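PDB 2GZA: type IV secretion system protein VirB11 from Brucella suis, which binds and hydrolyses ATP as a hexameric ATPase of a secretion system that could be required to establish the bacterium's replication niche in the host. Local coordinates for residues V105-P108 with A109-H112; E198-F201 with D202-L205; L245-C248 with L249-P253; I270-A274 with S275-G279; F293-L296 with A297-L301. One frame throughout, in Å; residues are numbered along the deposited sequence.

Contact 1. Residues V105-P108 with A109-H112; sequences VRPP and ACEH
Val105 and Ala109 meet through their methyl groups, CG1 of Val105 lying 3.6 Å from CB of Ala109. The valine holds that branch anti to the backbone N (chi1 -166°), and from there the same CG1 also touches CB of Cys110, 4.0 Å away. One methyl thus contacts two successive residues beyond the bend. Cys110 turns its sulfur another way: with chi1 at 74°, SG sits between the backbone N and the carbonyl carbon, which brings it alongside the ring of Pro107, 4.0 Å from CD. The two proline side chains start out away from 109-112.

This bend opens the long connection between the antiparallel neighbours 101-105 and 116-120 of the six-stranded sheet. Its backbone closure is a bond from Ala109 N to Arg106 O (3.0 Å), lying in the carbonyl plane with a C=O...N angle of 146°. A second, weak bond reaches Arg106 O from Cys110 N at 3.4 Å, so a single carbonyl receives two consecutive amides. Beyond the bend, Ala109 and Glu111 make backbone hydrogen bonds with Phe226 and His224 of strand 222-226, and the Glu111 carboxylate forms a salt bridge with Arg45. The side chains of Val105 and Cys110 both pack on Leu225 of that strand.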
loop_
_atom_site.group_PDB
_atom_site.type_symbol
_atom_site.label_atom_id
_atom_site.label_comp_id
_atom_site.label_asym_id
_atom_site.label_seq_id
_atom_site.Cartn_x
_atom_site.Cartn_y
_atom_site.Cartn_z
ATOM N N VAL C 105 28.292 -8.207 28.249
ATOM C CA VAL C 105 26.953 -8.331 28.811
ATOM C C VAL C 105 27.072 -8.524 30.318
ATOM O O VAL C 105 27.835 -9.371 30.780
ATOM C CB VAL C 105 26.175 -9.518 28.209
ATOM C CG1 VAL C 105 24.684 -9.408 28.545
ATOM C CG2 VAL C 105 26.381 -9.591 26.713
ATOM N N ARG C 106 26.324 -7.727 31.080
ATOM C CA ARG C 106 26.322 -7.847 32.537
ATOM C C ARG C 106 24.966 -8.323 33.119
ATOM O O ARG C 106 23.945 -8.249 32.434
ATOM C CB ARG C 106 26.857 -6.574 33.215
ATOM C CG ARG C 106 25.970 -5.362 33.131
ATOM C CD ARG C 106 26.139 -4.484 34.357
ATOM N NE ARG C 106 25.215 -4.867 35.428
ATOM C CZ ARG C 106 25.337 -4.511 36.702
ATOM N NH1 ARG C 106 26.354 -3.756 37.099
ATOM N NH2 ARG C 106 24.437 -4.919 37.587
ATOM N N PRO C 107 24.980 -8.835 34.370
ATOM C CA PRO C 107 24.023 -9.585 35.199
ATOM C C PRO C 107 22.488 -9.474 35.149
ATOM O O PRO C 107 21.831 -10.445 35.538
ATOM C CB PRO C 107 24.511 -9.306 36.602
ATOM C CG PRO C 107 25.937 -9.387 36.430
ATOM C CD PRO C 107 26.237 -8.690 35.118
ATOM N N PRO C 108 21.888 -8.325 34.790
ATOM C CA PRO C 108 20.477 -8.659 34.525
ATOM C C PRO C 108 20.341 -9.422 33.198
ATOM O O PRO C 108 19.606 -10.407 33.130
ATOM C CB PRO C 108 19.770 -7.305 34.487
ATOM C CG PRO C 108 20.853 -6.314 34.180
ATOM C CD PRO C 108 22.178 -6.888 34.661
ATOM N N ALA C 109 21.080 -8.999 32.175
ATOM C CA ALA C 109 20.962 -9.601 30.852
ATOM C C ALA C 109 21.714 -10.929 30.675
ATOM O O ALA C 109 21.472 -11.649 29.711
ATOM C CB ALA C 109 21.354 -8.604 29.779
ATOM N N CYS C 110 22.620 -11.247 31.596
ATOM C CA CYS C 110 23.286 -12.553 31.611
ATOM C C CYS C 110 23.155 -13.196 32.990
ATOM O O CYS C 110 22.756 -12.537 33.936
ATOM C CB CYS C 110 24.761 -12.430 31.219
ATOM S SG CYS C 110 25.836 -11.711 32.490
ATOM N N GLU C 111 23.499 -14.477 33.090
ATOM C CA GLU C 111 23.445 -15.239 34.340
ATOM C C GLU C 111 24.020 -14.450 35.508
ATOM O O GLU C 111 25.105 -13.871 35.394
ATOM C CB GLU C 111 24.217 -16.551 34.178
ATOM C CG GLU C 111 24.084 -17.568 35.321
ATOM C CD GLU C 111 24.956 -18.815 35.130
ATOM O OE1 GLU C 111 25.273 -19.177 33.984
ATOM O OE2 GLU C 111 25.331 -19.445 36.137
ATOM N N HIS C 112 23.291 -14.431 36.627
ATOM C CA HIS C 112 23.716 -13.694 37.815
ATOM C C HIS C 112 25.036 -14.215 38.362
ATOM O O HIS C 112 25.303 -15.419 38.327
ATOM C CB HIS C 112 22.630 -13.684 38.898
ATOM C CG HIS C 112 22.414 -15.006 39.563
ATOM N ND1 HIS C 112 21.396 -15.865 39.203
ATOM C CD2 HIS C 112 23.075 -15.608 40.580
ATOM C CE1 HIS C 112 21.445 -16.944 39.961
ATOM N NE2 HIS C 112 22.455 -16.813 40.805
#

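Contact 2. Residues E198-F201 with D202-L205; sequences EIPF and DQRL
A water bridges Phe201 and Gln203, donating to Phe201 O at 2.7 Å and to Gln203 O at 3.1 Å, so it joins the two carbonyls across the bend. The direct closure is the bond from Gln203 N to Pro200 O, 3.2 Å long. Its N-H points well at the oxygen (159°), but the donor stands 45° above the carbonyl plane and so does not follow a lone pair.

Side chains pack beside this closure. Gln203 runs extended beyond CG (chi2 -174°), which carries its amide past the ring of Pro200, with NE2 3.6 Å from CG of the proline. Its OE1 meets the CG2 branch of Ile199 at 3.4 Å, the two side chains crossing at about a right angle, and takes a hydrogen bond from Arg255 NH1. The same CG2 of Ile199 meets CD2 of Leu205 at 3.9 Å, tip to tip. Asp202 turns its carboxylate back so that OD1 lies 3.5 Å from Pro200 CB.

The bend is a type I beta turn from Pro200 to Gln203. It lies in the connection leading from helix 188-196, which begins within the predicted P-loop, into strand 205-209.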
loop_
_atom_site.group_PDB
_atom_site.type_symbol
_atom_site.label_atom_id
_atom_site.label_comp_id
_atom_site.label_asym_id
_atom_site.label_seq_id
_atom_site.Cartn_x
_atom_site.Cartn_y
_atom_site.Cartn_z
ATOM N N GLU C 198 22.744 -33.396 22.004
ATOM C CA GLU C 198 23.348 -33.947 20.790
ATOM C C GLU C 198 24.376 -33.006 20.161
ATOM O O GLU C 198 25.099 -33.399 19.244
ATOM C CB GLU C 198 22.274 -34.302 19.757
ATOM C CG GLU C 198 21.218 -35.292 20.234
ATOM C CD GLU C 198 21.798 -36.600 20.753
ATOM O OE1 GLU C 198 21.266 -37.115 21.761
ATOM O OE2 GLU C 198 22.777 -37.116 20.161
ATOM N N ILE C 199 24.420 -31.764 20.637
ATOM C CA ILE C 199 25.441 -30.806 20.221
ATOM C C ILE C 199 26.781 -31.217 20.841
ATOM O O ILE C 199 26.838 -31.515 22.033
ATOM C CB ILE C 199 25.065 -29.347 20.626
ATOM C CG1 ILE C 199 23.653 -28.999 20.139
ATOM C CG2 ILE C 199 26.088 -28.336 20.086
ATOM C CD1 ILE C 199 23.085 -27.718 20.696
ATOM N N PRO C 200 27.850 -31.276 20.026
ATOM C CA PRO C 200 29.190 -31.608 20.521
ATOM C C PRO C 200 29.601 -30.684 21.659
ATOM O O PRO C 200 29.404 -29.473 21.566
ATOM C CB PRO C 200 30.082 -31.388 19.300
ATOM C CG PRO C 200 29.173 -31.606 18.134
ATOM C CD PRO C 200 27.850 -31.055 18.568
ATOM N N PHE C 201 30.162 -31.266 22.713
ATOM C CA PHE C 201 30.410 -30.578 23.974
ATOM C C PHE C 201 31.471 -29.481 23.893
ATOM O O PHE C 201 31.622 -28.690 24.826
ATOM C CB PHE C 201 30.785 -31.593 25.056
ATOM C CG PHE C 201 29.724 -32.634 25.304
ATOM C CD1 PHE C 201 30.078 -33.929 25.639
ATOM C CD2 PHE C 201 28.366 -32.320 25.197
ATOM C CE1 PHE C 201 29.104 -34.894 25.873
ATOM C CE2 PHE C 201 27.388 -33.282 25.425
ATOM C CZ PHE C 201 27.758 -34.567 25.764
ATOM N N ASP C 202 32.193 -29.430 22.779
ATOM C CA ASP C 202 33.275 -28.459 22.600
ATOM C C ASP C 202 32.854 -27.210 21.824
ATOM O O ASP C 202 33.681 -26.338 21.527
ATOM C CB ASP C 202 34.487 -29.122 21.930
ATOM C CG ASP C 202 34.198 -29.600 20.513
ATOM O OD1 ASP C 202 33.012 -29.778 20.155
ATOM O OD2 ASP C 202 35.171 -29.799 19.753
ATOM N N GLN C 203 31.568 -27.132 21.493
ATOM C CA GLN C 203 31.030 -25.993 20.762
ATOM C C GLN C 203 30.541 -24.910 21.711
ATOM O O GLN C 203 30.045 -25.200 22.798
ATOM C CB GLN C 203 29.908 -26.435 19.829
ATOM C CG GLN C 203 30.390 -27.225 18.616
ATOM C CD GLN C 203 29.284 -27.531 17.618
ATOM O OE1 GLN C 203 28.169 -27.028 17.724
ATOM N NE2 GLN C 203 29.593 -28.363 16.641
ATOM N N ARG C 204 30.695 -23.659 21.304
ATOM C CA ARG C 204 30.287 -22.539 22.132
ATOM C C ARG C 204 28.792 -22.260 21.954
ATOM O O ARG C 204 28.337 -22.045 20.833
ATOM C CB ARG C 204 31.129 -21.303 21.803
ATOM C CG ARG C 204 30.728 -20.064 22.579
ATOM C CD ARG C 204 31.770 -18.984 22.478
ATOM N NE ARG C 204 31.724 -18.115 23.651
ATOM C CZ ARG C 204 31.422 -16.825 23.619
ATOM N NH1 ARG C 204 31.154 -16.224 22.468
ATOM N NH2 ARG C 204 31.411 -16.130 24.737
ATOM N N LEU C 205 28.044 -22.257 23.059
ATOM C CA LEU C 205 26.587 -22.066 23.012
ATOM C C LEU C 205 26.133 -20.839 23.783
ATOM O O LEU C 205 26.668 -20.512 24.839
ATOM C CB LEU C 205 25.835 -23.302 23.524
ATOM C CG LEU C 205 26.219 -24.681 22.984
ATOM C CD1 LEU C 205 25.330 -25.760 23.582
ATOM C CD2 LEU C 205 26.147 -24.722 21.480
HETATM O O HOH W 1 31.257 -26.053 25.501
#

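Contact 3. Residues L245-C248 with L249-P253; sequences LRSC and LRMKP
Cys248 and Met251 are joined by a backbone bond, Met251 N to Cys248 O at 3.0 Å, which closes a type I beta turn where helix 241-248 gives way to the loop before strand 255-258. One residue earlier, Arg250 N reaches Ser247 O, also at 3.0 Å, and before that Leu249 N makes a weak bond of 3.2 Å to Arg246 O. All three link residues three apart, so the carbonyls of Arg246, Ser247 and Cys248 are met by a run of i to i+3 bonds. The donors approach the oxygens from above: Arg250 N stands 49° and Met251 N 70° out of the plane of the carbonyl it meets, neither on a lone pair.

Carbon atoms crowd round the same oxygens. CD of Pro253 lies 3.3 Å from Cys248 O. Leu249 sets CB beside Arg246 O at 3.4 Å, and its chi1 of -59° keeps CG close to that carbonyl too, 3.6 Å from it. SD of Met251 comes 3.9 Å from Ser247 O.

The charged side chains find partners outside the turn. Arg246 has a long, weak ion pair with Asp268, while Lys252 NZ makes a weak hydrogen bond to Gly185 O of a neighbouring subunit, within the predicted ATP-binding loop. The chemistry implies that local amides bond Ser247 O and Cys248 O, and Arg246 O only weakly, while carbon and sulfur atoms of Leu249, Met251 and Pro253 probably screen these oxygens in part.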
loop_
_atom_site.group_PDB
_atom_site.type_symbol
_atom_site.label_atom_id
_atom_site.label_comp_id
_atom_site.label_asym_id
_atom_site.label_seq_id
_atom_site.Cartn_x
_atom_site.Cartn_y
_atom_site.Cartn_z
ATOM N N LEU C 245 19.561 -11.367 20.575
ATOM C CA LEU C 245 19.924 -12.029 19.324
ATOM C C LEU C 245 20.975 -11.213 18.572
ATOM O O LEU C 245 21.934 -11.766 18.045
ATOM C CB LEU C 245 18.707 -12.290 18.429
ATOM C CG LEU C 245 17.884 -13.571 18.640
ATOM C CD1 LEU C 245 16.514 -13.449 17.982
ATOM C CD2 LEU C 245 18.599 -14.819 18.131
ATOM N N ARG C 246 20.802 -9.897 18.536
ATOM C CA ARG C 246 21.777 -9.023 17.875
ATOM C C ARG C 246 23.105 -9.007 18.614
ATOM O O ARG C 246 24.169 -8.950 18.000
ATOM C CB ARG C 246 21.227 -7.606 17.688
ATOM C CG ARG C 246 20.310 -7.488 16.459
ATOM C CD ARG C 246 19.685 -6.097 16.284
ATOM N NE ARG C 246 18.256 -6.075 16.623
ATOM C CZ ARG C 246 17.733 -5.408 17.649
ATOM N NH1 ARG C 246 18.510 -4.692 18.453
ATOM N NH2 ARG C 246 16.422 -5.450 17.872
ATOM N N SER C 247 23.038 -9.078 19.936
ATOM C CA SER C 247 24.229 -9.163 20.756
ATOM C C SER C 247 25.053 -10.413 20.426
ATOM O O SER C 247 26.279 -10.350 20.362
ATOM C CB SER C 247 23.847 -9.129 22.231
ATOM O OG SER C 247 24.983 -8.868 23.037
ATOM N N CYS C 248 24.370 -11.532 20.193
ATOM C CA CYS C 248 25.016 -12.796 19.838
ATOM C C CYS C 248 25.914 -12.714 18.615
ATOM O O CYS C 248 26.928 -13.415 18.546
ATOM C CB CYS C 248 23.972 -13.890 19.641
ATOM S SG CYS C 248 23.241 -14.407 21.189
ATOM N N LEU C 249 25.549 -11.860 17.659
ATOM C CA LEU C 249 26.345 -11.664 16.448
ATOM C C LEU C 249 27.775 -11.215 16.771
ATOM O O LEU C 249 28.709 -11.480 16.009
ATOM C CB LEU C 249 25.673 -10.655 15.510
ATOM C CG LEU C 249 24.258 -10.940 14.985
ATOM C CD1 LEU C 249 23.726 -9.763 14.204
ATOM C CD2 LEU C 249 24.188 -12.215 14.147
ATOM N N ARG C 250 27.934 -10.556 17.913
ATOM C CA ARG C 250 29.233 -10.042 18.342
ATOM C C ARG C 250 29.898 -10.861 19.446
ATOM O O ARG C 250 30.939 -10.473 19.963
ATOM C CB ARG C 250 29.099 -8.599 18.805
ATOM C CG ARG C 250 28.576 -7.667 17.751
ATOM C CD ARG C 250 28.940 -6.246 18.069
ATOM N NE ARG C 250 28.917 -5.427 16.865
ATOM C CZ ARG C 250 27.860 -4.692 16.502
ATOM N NH1 ARG C 250 26.757 -4.685 17.255
ATOM N NH2 ARG C 250 27.902 -3.974 15.393
ATOM N N MET C 251 29.280 -11.970 19.835
ATOM C CA MET C 251 29.941 -12.935 20.722
ATOM C C MET C 251 30.409 -13.962 19.718
ATOM O O MET C 251 30.324 -13.714 18.597
ATOM C CB MET C 251 28.978 -13.454 21.777
ATOM C CG MET C 251 28.568 -12.344 22.732
ATOM S SD MET C 251 26.976 -12.580 23.530
ATOM C CE MET C 251 26.482 -10.893 23.669
ATOM N N LYS C 252 30.947 -15.096 19.992
ATOM C CA LYS C 252 31.381 -15.853 18.821
ATOM C C LYS C 252 30.786 -17.219 18.999
ATOM O O LYS C 252 31.518 -18.173 19.212
ATOM C CB LYS C 252 32.920 -15.868 18.740
ATOM C CG LYS C 252 33.543 -16.720 17.628
ATOM C CD LYS C 252 33.933 -15.921 16.388
ATOM C CE LYS C 252 34.643 -16.827 15.392
ATOM N NZ LYS C 252 35.362 -16.076 14.328
ATOM N N PRO C 253 29.441 -17.318 18.947
ATOM C CA PRO C 253 28.864 -18.592 19.316
ATOM C C PRO C 253 28.968 -19.566 18.158
ATOM O O PRO C 253 29.110 -19.149 17.014
ATOM C CB PRO C 253 27.403 -18.243 19.609
ATOM C CG PRO C 253 27.108 -17.077 18.736
ATOM C CD PRO C 253 28.412 -16.344 18.532
#

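Contact 4. Residues I270-A274 with S275-G279; sequences INVAA and SGHGG
Ser275 and Asn271 are brought together by the serine's chi1 of -57°, which sets OG beside its own backbone N and turns it back along the helix. There OG donates to Asn271 O; the modelled 2.5 Å is very short, and at 2.6 Å resolution its exact value carries little weight. Val272, whose chi1 of 165° leaves CG1 anti to the main-chain nitrogen, directs that methyl at His277, 3.9 Å from CB, the two side chains meeting at a slant. The edge of the His277 ring, not its face, is presented to Val272 O, which lies near the ring plane with ND1 3.9 Å away.

The backbone bonds here are mainly i to i+3. Ser275 N bonds to Val272 O at 3.1 Å and only weakly to Asn271 O, while Gly276 N bonds to Ala273 O at 3.2 Å. Gly276 then leaves helical geometry with phi 107°, a conformation readily accessible to glycine.

The chain thus passes from helix 265-274 into the loop before strand 281-285. Val272 and His277 pack on Ile256 of strand 255-258, while Ile270, Ala273 and Ala274 touch helix 311-321.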
loop_
_atom_site.group_PDB
_atom_site.type_symbol
_atom_site.label_atom_id
_atom_site.label_comp_id
_atom_site.label_asym_id
_atom_site.label_seq_id
_atom_site.Cartn_x
_atom_site.Cartn_y
_atom_site.Cartn_z
ATOM N N ILE C 270 15.488 -14.898 11.744
ATOM C CA ILE C 270 15.666 -15.141 10.315
ATOM C C ILE C 270 16.948 -14.503 9.820
ATOM O O ILE C 270 17.700 -15.100 9.052
ATOM C CB ILE C 270 14.464 -14.612 9.487
ATOM C CG1 ILE C 270 13.265 -15.545 9.619
ATOM C CG2 ILE C 270 14.821 -14.457 8.000
ATOM C CD1 ILE C 270 11.980 -14.978 9.022
ATOM N N ASN C 271 17.215 -13.293 10.271
ATOM C CA ASN C 271 18.424 -12.617 9.819
ATOM C C ASN C 271 19.693 -13.114 10.441
ATOM O O ASN C 271 20.750 -13.068 9.807
ATOM C CB ASN C 271 18.342 -11.111 9.982
ATOM C CG ASN C 271 18.018 -10.426 8.685
ATOM O OD1 ASN C 271 18.686 -10.634 7.668
ATOM N ND2 ASN C 271 16.968 -9.613 8.701
ATOM N N VAL C 272 19.610 -13.594 11.679
ATOM C CA VAL C 272 20.768 -14.196 12.310
ATOM C C VAL C 272 21.113 -15.487 11.546
ATOM O O VAL C 272 22.273 -15.722 11.190
ATOM C CB VAL C 272 20.504 -14.472 13.799
ATOM C CG1 VAL C 272 21.548 -15.421 14.367
ATOM C CG2 VAL C 272 20.483 -13.157 14.574
ATOM N N ALA C 273 20.092 -16.296 11.281
ATOM C CA ALA C 273 20.266 -17.581 10.605
ATOM C C ALA C 273 20.709 -17.427 9.155
ATOM O O ALA C 273 21.553 -18.183 8.667
ATOM C CB ALA C 273 18.986 -18.395 10.670
ATOM N N ALA C 274 20.131 -16.454 8.458
ATOM C CA ALA C 274 20.534 -16.175 7.092
ATOM C C ALA C 274 21.942 -15.584 6.998
ATOM O O ALA C 274 22.531 -15.577 5.914
ATOM C CB ALA C 274 19.508 -15.286 6.393
ATOM N N SER C 275 22.480 -15.108 8.120
ATOM C CA SER C 275 23.837 -14.540 8.152
ATOM C C SER C 275 24.925 -15.582 8.383
ATOM O O SER C 275 26.118 -15.277 8.342
ATOM C CB SER C 275 23.918 -13.405 9.146
ATOM O OG SER C 275 22.948 -12.448 8.795
ATOM N N GLY C 276 24.498 -16.816 8.616
ATOM C CA GLY C 276 25.412 -17.936 8.689
ATOM C C GLY C 276 25.617 -18.440 10.087
ATOM O O GLY C 276 26.728 -18.835 10.433
ATOM N N HIS C 277 24.567 -18.419 10.912
ATOM C CA HIS C 277 24.662 -19.054 12.218
ATOM C C HIS C 277 23.839 -20.320 12.214
ATOM O O HIS C 277 22.660 -20.313 12.560
ATOM C CB HIS C 277 24.203 -18.108 13.318
ATOM C CG HIS C 277 25.298 -17.235 13.831
ATOM N ND1 HIS C 277 25.553 -15.987 13.317
ATOM C CD2 HIS C 277 26.227 -17.448 14.790
ATOM C CE1 HIS C 277 26.580 -15.454 13.953
ATOM N NE2 HIS C 277 27.007 -16.320 14.854
ATOM N N GLY C 278 24.466 -21.413 11.801
ATOM C CA GLY C 278 23.771 -22.685 11.669
ATOM C C GLY C 278 23.542 -23.389 12.995
ATOM O O GLY C 278 24.056 -22.962 14.028
ATOM N N GLY C 279 22.742 -24.450 12.967
ATOM C CA GLY C 279 22.569 -25.321 14.118
ATOM C C GLY C 279 21.712 -24.809 15.253
ATOM O O GLY C 279 21.744 -25.370 16.351
#

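Contact 5. Residues F293-L296 with A297-L301; sequences FERL and ALMVL
Met299 reaches back one helical turn to Arg295 and Leu296, its chain running past two backbone carbonyls before the tip reaches the guanidinium. CB lies 3.4 Å from Leu296 O, and CG is 3.3 Å from Arg295 O. SD is 3.8 Å from Arg295 O and 4.1 Å from CD2 of Leu296. Because the chain is extended beyond CG (chi2 168°, chi3 -174°), CE arrives over one face of the Arg295 guanidinium, 3.4 Å from NH1.

The arginine bends at chi3 (74°) to lay its flat group there. Its polar atoms have partners outside the helix: NH1 bonds to His285 O, and NE to Asn271 OD1 of a neighbouring subunit. The methionine methyl therefore packs against a group that these two hydrogen bonds probably help to hold in place.

The backbone carries a ladder of bonds four residues apart. Met299 N reaches Arg295 O at 3.1 Å, Ala297 N bonds to Phe293 O and Val300 N to Leu296 O, and Leu298 N makes a weak bond to Glu294 O. This is regular alpha-helix, with i to i+3 and i to i+4 side-chain packing, at a subunit interface; the Arg295 side chain lies about 8 Å from that of Thr184 in the predicted ATP site.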
loop_
_atom_site.group_PDB
_atom_site.type_symbol
_atom_site.label_atom_id
_atom_site.label_comp_id
_atom_site.label_asym_id
_atom_site.label_seq_id
_atom_site.Cartn_x
_atom_site.Cartn_y
_atom_site.Cartn_z
ATOM N N PHE C 293 4.943 -22.574 10.593
ATOM C CA PHE C 293 5.336 -21.591 9.588
ATOM C C PHE C 293 4.300 -20.481 9.507
ATOM O O PHE C 293 4.635 -19.309 9.337
ATOM C CB PHE C 293 5.541 -22.243 8.216
ATOM C CG PHE C 293 6.810 -23.035 8.114
ATOM C CD1 PHE C 293 8.032 -22.394 7.985
ATOM C CD2 PHE C 293 6.779 -24.421 8.154
ATOM C CE1 PHE C 293 9.214 -23.125 7.891
ATOM C CE2 PHE C 293 7.946 -25.157 8.065
ATOM C CZ PHE C 293 9.172 -24.507 7.935
ATOM N N GLU C 294 3.039 -20.873 9.651
ATOM C CA GLU C 294 1.913 -19.949 9.664
ATOM C C GLU C 294 2.044 -18.929 10.795
ATOM O O GLU C 294 1.901 -17.727 10.574
ATOM C CB GLU C 294 0.612 -20.741 9.815
ATOM C CG GLU C 294 -0.564 -20.195 9.044
ATOM C CD GLU C 294 -0.447 -20.392 7.541
ATOM O OE1 GLU C 294 -0.534 -19.384 6.808
ATOM O OE2 GLU C 294 -0.283 -21.545 7.090
ATOM N N ARG C 295 2.331 -19.416 12.000
ATOM C CA ARG C 295 2.505 -18.554 13.168
ATOM C C ARG C 295 3.811 -17.761 13.174
ATOM O O ARG C 295 3.842 -16.645 13.675
ATOM C CB ARG C 295 2.373 -19.353 14.459
ATOM C CG ARG C 295 0.940 -19.739 14.783
ATOM C CD ARG C 295 0.726 -19.933 16.263
ATOM N NE ARG C 295 0.694 -18.664 16.981
ATOM C CZ ARG C 295 1.521 -18.326 17.962
ATOM N NH1 ARG C 295 2.460 -19.163 18.382
ATOM N NH2 ARG C 295 1.393 -17.147 18.541
ATOM N N LEU C 296 4.882 -18.338 12.628
ATOM C CA LEU C 296 6.169 -17.641 12.521
ATOM C C LEU C 296 6.064 -16.429 11.610
ATOM O O LEU C 296 6.659 -15.384 11.882
ATOM C CB LEU C 296 7.278 -18.576 12.027
ATOM C CG LEU C 296 7.690 -19.712 12.968
ATOM C CD1 LEU C 296 8.732 -20.598 12.322
ATOM C CD2 LEU C 296 8.176 -19.185 14.309
ATOM N N ALA C 297 5.284 -16.578 10.545
ATOM C CA ALA C 297 5.028 -15.502 9.596
ATOM C C ALA C 297 4.291 -14.333 10.240
ATOM O O ALA C 297 4.610 -13.181 9.965
ATOM C CB ALA C 297 4.265 -16.025 8.389
ATOM N N LEU C 298 3.322 -14.638 11.101
ATOM C CA LEU C 298 2.601 -13.618 11.857
ATOM C C LEU C 298 3.512 -12.882 12.844
ATOM O O LEU C 298 3.340 -11.690 13.083
ATOM C CB LEU C 298 1.410 -14.241 12.586
ATOM C CG LEU C 298 0.040 -14.437 11.907
ATOM C CD1 LEU C 298 0.100 -14.644 10.392
ATOM C CD2 LEU C 298 -0.742 -15.563 12.586
ATOM N N MET C 299 4.484 -13.594 13.403
ATOM C CA MET C 299 5.445 -12.994 14.312
ATOM C C MET C 299 6.365 -12.021 13.566
ATOM O O MET C 299 6.684 -10.949 14.079
ATOM C CB MET C 299 6.252 -14.072 15.027
ATOM C CG MET C 299 5.434 -14.874 15.995
ATOM S SD MET C 299 6.302 -16.332 16.570
ATOM C CE MET C 299 5.005 -17.112 17.529
ATOM N N VAL C 300 6.771 -12.399 12.355
ATOM C CA VAL C 300 7.595 -11.543 11.504
ATOM C C VAL C 300 6.898 -10.206 11.233
ATOM O O VAL C 300 7.527 -9.141 11.256
ATOM C CB VAL C 300 7.964 -12.244 10.161
ATOM C CG1 VAL C 300 8.735 -11.304 9.238
ATOM C CG2 VAL C 300 8.779 -13.507 10.414
ATOM N N LEU C 301 5.591 -10.265 11.008
ATOM C CA LEU C 301 4.798 -9.072 10.756
ATOM C C LEU C 301 4.692 -8.134 11.958
ATOM O O LEU C 301 4.211 -7.016 11.821
ATOM C CB LEU C 301 3.409 -9.454 10.238
ATOM C CG LEU C 301 3.326 -10.048 8.830
ATOM C CD1 LEU C 301 1.971 -10.711 8.608
ATOM C CD2 LEU C 301 3.601 -8.992 7.767
#

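The five contacts follow one another along the chain without interleaving, yet in space contact 3 is the hub, its centre about 6 Å from that of the chain. It touches contact 1 (centres about 15 Å apart), contact 2 (about 16 Å) and contact 4 (about 11 Å). Contact 4 in turn meets contact 5 through Ile270 and Val300, whereas contacts 1 and 5 stand about 29 Å apart, centre to centre. Contact 1 leaves the six-stranded antiparallel sheet; contacts 2 and 3 lead into strands 205-209 and 255-258 of one parallel sheet. Contacts 2 to 5 also touch neighbouring subunits, while no other chain touches contact 1, so this line of packing runs from the antiparallel sheet to the hexamer's interfaces.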